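Local coordinates for DNA mismatch repair protein MUTS (Thermus aquaticus, PDB 1EWQ) that takes part in the repair of DNA mismatches, binding mismatched DNA and hydrolysing ATP weakly, at residues Y133-A138 and A176-A181. Numbering follows the deposited sequence.
Sequences YLAAIA and AEVLLA
L134 holds CG anti to its backbone N (chi1 168°) and a chi2 of 62° swings CD1 toward L179, which turns CG anti to its carbonyl carbon (chi1 -49°); the two side chains meet at about a right angle, L134 CD1 lying 3.8 Å from L179 CG. They sit on one face of the RNase H-like sheet of MutS domain II, where 134-138 and 177-180 form a parallel pair flanked by 143-149 and 201-203, helix 163-173 leading into the second strand. The same CD1 of L134 rests 3.8 Å from CB of E177, whose extended chain ends with OE1 hydrogen-bonded to T117 OG1 and G119 N, and OE2 to S203 OG. Helix 215-232 covers this face, setting L224 and Y227 against L134.

On the other face I137 and L180 run alongside each other, L180 CD2 reaching 4.1 Å from I137 CB, and F194 of helix 188-197 packs on I137 and V178.

A135 and I137 each turn N and O to the neighbouring strand: A135 N gives to E177 O at 2.8 Å and A135 O takes L179 N at 2.7 Å, the residues flanking V178, while I137 N gives to L179 O. At the start, Y133 O accepts A176 N and, weakly, E177 N. At the far end A181, N-cap of the next helix, gives N to I137 O at 2.9 Å and sets CB 3.7 Å from A138 CB.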
ATOM      1  N   TYR C 133      -8.447  19.143  -7.901  1.00 25.46           N
ATOM      2  CA  TYR C 133      -8.019  20.501  -7.604  1.00 24.92           C
ATOM      3  C   TYR C 133      -6.560  20.764  -7.290  1.00 24.84           C
ATOM      4  O   TYR C 133      -5.908  20.005  -6.570  1.00 24.71           O
ATOM      5  CB  TYR C 133      -8.809  21.077  -6.417  1.00 24.18           C
ATOM      6  CG  TYR C 133     -10.305  21.220  -6.599  1.00 23.81           C
ATOM      7  CD1 TYR C 133     -11.198  20.465  -5.827  1.00 23.17           C
ATOM      8  CD2 TYR C 133     -10.833  22.138  -7.508  1.00 23.13           C
ATOM      9  CE1 TYR C 133     -12.576  20.628  -5.957  1.00 22.83           C
ATOM     10  CE2 TYR C 133     -12.212  22.307  -7.641  1.00 22.75           C
ATOM     11  CZ  TYR C 133     -13.074  21.550  -6.863  1.00 22.56           C
ATOM     12  OH  TYR C 133     -14.435  21.718  -6.996  1.00 22.73           O
ATOM     13  N   LEU C 134      -6.076  21.873  -7.840  1.00 24.76           N
ATOM     14  CA  LEU C 134      -4.747  22.391  -7.539  1.00 24.48           C
ATOM     15  C   LEU C 134      -5.206  23.491  -6.585  1.00 24.57           C
ATOM     16  O   LEU C 134      -6.118  24.240  -6.911  1.00 24.41           O
ATOM     17  CB  LEU C 134      -4.085  23.041  -8.759  1.00 23.83           C
ATOM     18  CG  LEU C 134      -2.812  23.859  -8.450  1.00 23.64           C
ATOM     19  CD1 LEU C 134      -1.739  22.964  -7.868  1.00 22.88           C
ATOM     20  CD2 LEU C 134      -2.299  24.529  -9.713  1.00 23.16           C
ATOM     21  N   ALA C 135      -4.609  23.573  -5.409  1.00 25.04           N
ATOM     22  CA  ALA C 135      -4.988  24.594  -4.449  1.00 25.82           C
ATOM     23  C   ALA C 135      -3.801  25.501  -4.138  1.00 26.42           C
ATOM     24  O   ALA C 135      -2.645  25.082  -4.236  1.00 26.52           O
ATOM     25  CB  ALA C 135      -5.501  23.938  -3.166  1.00 25.50           C
ATOM     26  N   ALA C 136      -4.097  26.747  -3.775  1.00 27.17           N
ATOM     27  CA  ALA C 136      -3.066  27.725  -3.420  1.00 27.83           C
ATOM     28  C   ALA C 136      -3.504  28.492  -2.174  1.00 28.29           C
ATOM     29  O   ALA C 136      -4.640  28.967  -2.096  1.00 27.96           O
ATOM     30  CB  ALA C 136      -2.827  28.690  -4.576  1.00 27.28           C
ATOM     31  N   ILE C 137      -2.585  28.601  -1.215  1.00 28.81           N
ATOM     32  CA  ILE C 137      -2.804  29.286   0.054  1.00 29.74           C
ATOM     33  C   ILE C 137      -1.773  30.410   0.237  1.00 30.83           C
ATOM     34  O   ILE C 137      -0.566  30.195   0.062  1.00 30.94           O
ATOM     35  CB  ILE C 137      -2.645  28.299   1.247  1.00 29.69           C
ATOM     36  CG1 ILE C 137      -3.753  27.234   1.204  1.00 29.82           C
ATOM     37  CG2 ILE C 137      -2.661  29.058   2.562  1.00 29.34           C
ATOM     38  CD1 ILE C 137      -3.530  26.071   2.165  1.00 29.30           C
ATOM     39  N   ALA C 138      -2.248  31.599   0.593  1.00 31.64           N
ATOM     40  CA  ALA C 138      -1.367  32.742   0.810  1.00 32.76           C
ATOM     41  C   ALA C 138      -1.918  33.637   1.913  1.00 33.35           C
ATOM     42  O   ALA C 138      -3.040  33.441   2.379  1.00 33.39           O
ATOM     43  CB  ALA C 138      -1.214  33.537  -0.480  1.00 32.97           C
ATOM     44  N   ALA C 176      -5.541  17.885  -4.772  1.00 27.72           N
ATOM     45  CA  ALA C 176      -4.592  16.838  -5.117  1.00 28.09           C
ATOM     46  C   ALA C 176      -3.168  17.380  -5.046  1.00 28.02           C
ATOM     47  O   ALA C 176      -2.201  16.619  -4.964  1.00 28.20           O
ATOM     48  CB  ALA C 176      -4.889  16.301  -6.526  1.00 28.09           C
ATOM     49  N   GLU C 177      -3.055  18.706  -5.066  1.00 28.00           N
ATOM     50  CA  GLU C 177      -1.763  19.379  -5.029  1.00 27.50           C
ATOM     51  C   GLU C 177      -1.915  20.772  -4.416  1.00 27.25           C
ATOM     52  O   GLU C 177      -2.823  21.520  -4.769  1.00 27.08           O
ATOM     53  CB  GLU C 177      -1.222  19.499  -6.446  1.00 27.53           C
ATOM     54  CG  GLU C 177       0.271  19.637  -6.537  1.00 27.99           C
ATOM     55  CD  GLU C 177       0.735  19.855  -7.955  1.00 28.60           C
ATOM     56  OE1 GLU C 177       0.003  19.475  -8.898  1.00 29.00           O
ATOM     57  OE2 GLU C 177       1.843  20.397  -8.126  1.00 28.61           O
ATOM     58  N   VAL C 178      -1.012  21.125  -3.513  1.00 27.30           N
ATOM     59  CA  VAL C 178      -1.086  22.417  -2.849  1.00 27.44           C
ATOM     60  C   VAL C 178       0.140  23.315  -3.072  1.00 27.90           C
ATOM     61  O   VAL C 178       1.278  22.861  -2.997  1.00 27.75           O
ATOM     62  CB  VAL C 178      -1.307  22.214  -1.323  1.00 27.50           C
ATOM     63  CG1 VAL C 178      -1.259  23.555  -0.597  1.00 27.29           C
ATOM     64  CG2 VAL C 178      -2.650  21.535  -1.076  1.00 26.99           C
ATOM     65  N   LEU C 179      -0.115  24.591  -3.348  1.00 28.06           N
ATOM     66  CA  LEU C 179       0.940  25.580  -3.551  1.00 28.90           C
ATOM     67  C   LEU C 179       0.892  26.539  -2.355  1.00 29.24           C
ATOM     68  O   LEU C 179      -0.109  27.228  -2.157  1.00 29.72           O
ATOM     69  CB  LEU C 179       0.699  26.391  -4.829  1.00 28.32           C
ATOM     70  CG  LEU C 179       0.371  25.677  -6.139  1.00 28.42           C
ATOM     71  CD1 LEU C 179       0.144  26.720  -7.216  1.00 27.96           C
ATOM     72  CD2 LEU C 179       1.500  24.735  -6.538  1.00 28.14           C
ATOM     73  N   LEU C 180       1.957  26.584  -1.564  1.00 29.81           N
ATOM     74  CA  LEU C 180       1.996  27.471  -0.402  1.00 30.78           C
ATOM     75  C   LEU C 180       2.801  28.733  -0.692  1.00 31.32           C
ATOM     76  O   LEU C 180       3.828  28.683  -1.370  1.00 31.57           O
ATOM     77  CB  LEU C 180       2.596  26.746   0.811  1.00 30.55           C
ATOM     78  CG  LEU C 180       1.878  25.510   1.380  1.00 30.86           C
ATOM     79  CD1 LEU C 180       2.799  24.794   2.365  1.00 30.83           C
ATOM     80  CD2 LEU C 180       0.571  25.917   2.059  1.00 30.35           C
ATOM     81  N   ALA C 181       2.316  29.862  -0.185  1.00 31.93           N
ATOM     82  CA  ALA C 181       2.983  31.148  -0.356  1.00 33.20           C
ATOM     83  C   ALA C 181       4.393  31.060   0.228  1.00 33.79           C
ATOM     84  O   ALA C 181       4.634  30.307   1.168  1.00 33.64           O
ATOM     85  CB  ALA C 181       2.196  32.238   0.360  1.00 32.84           C
TER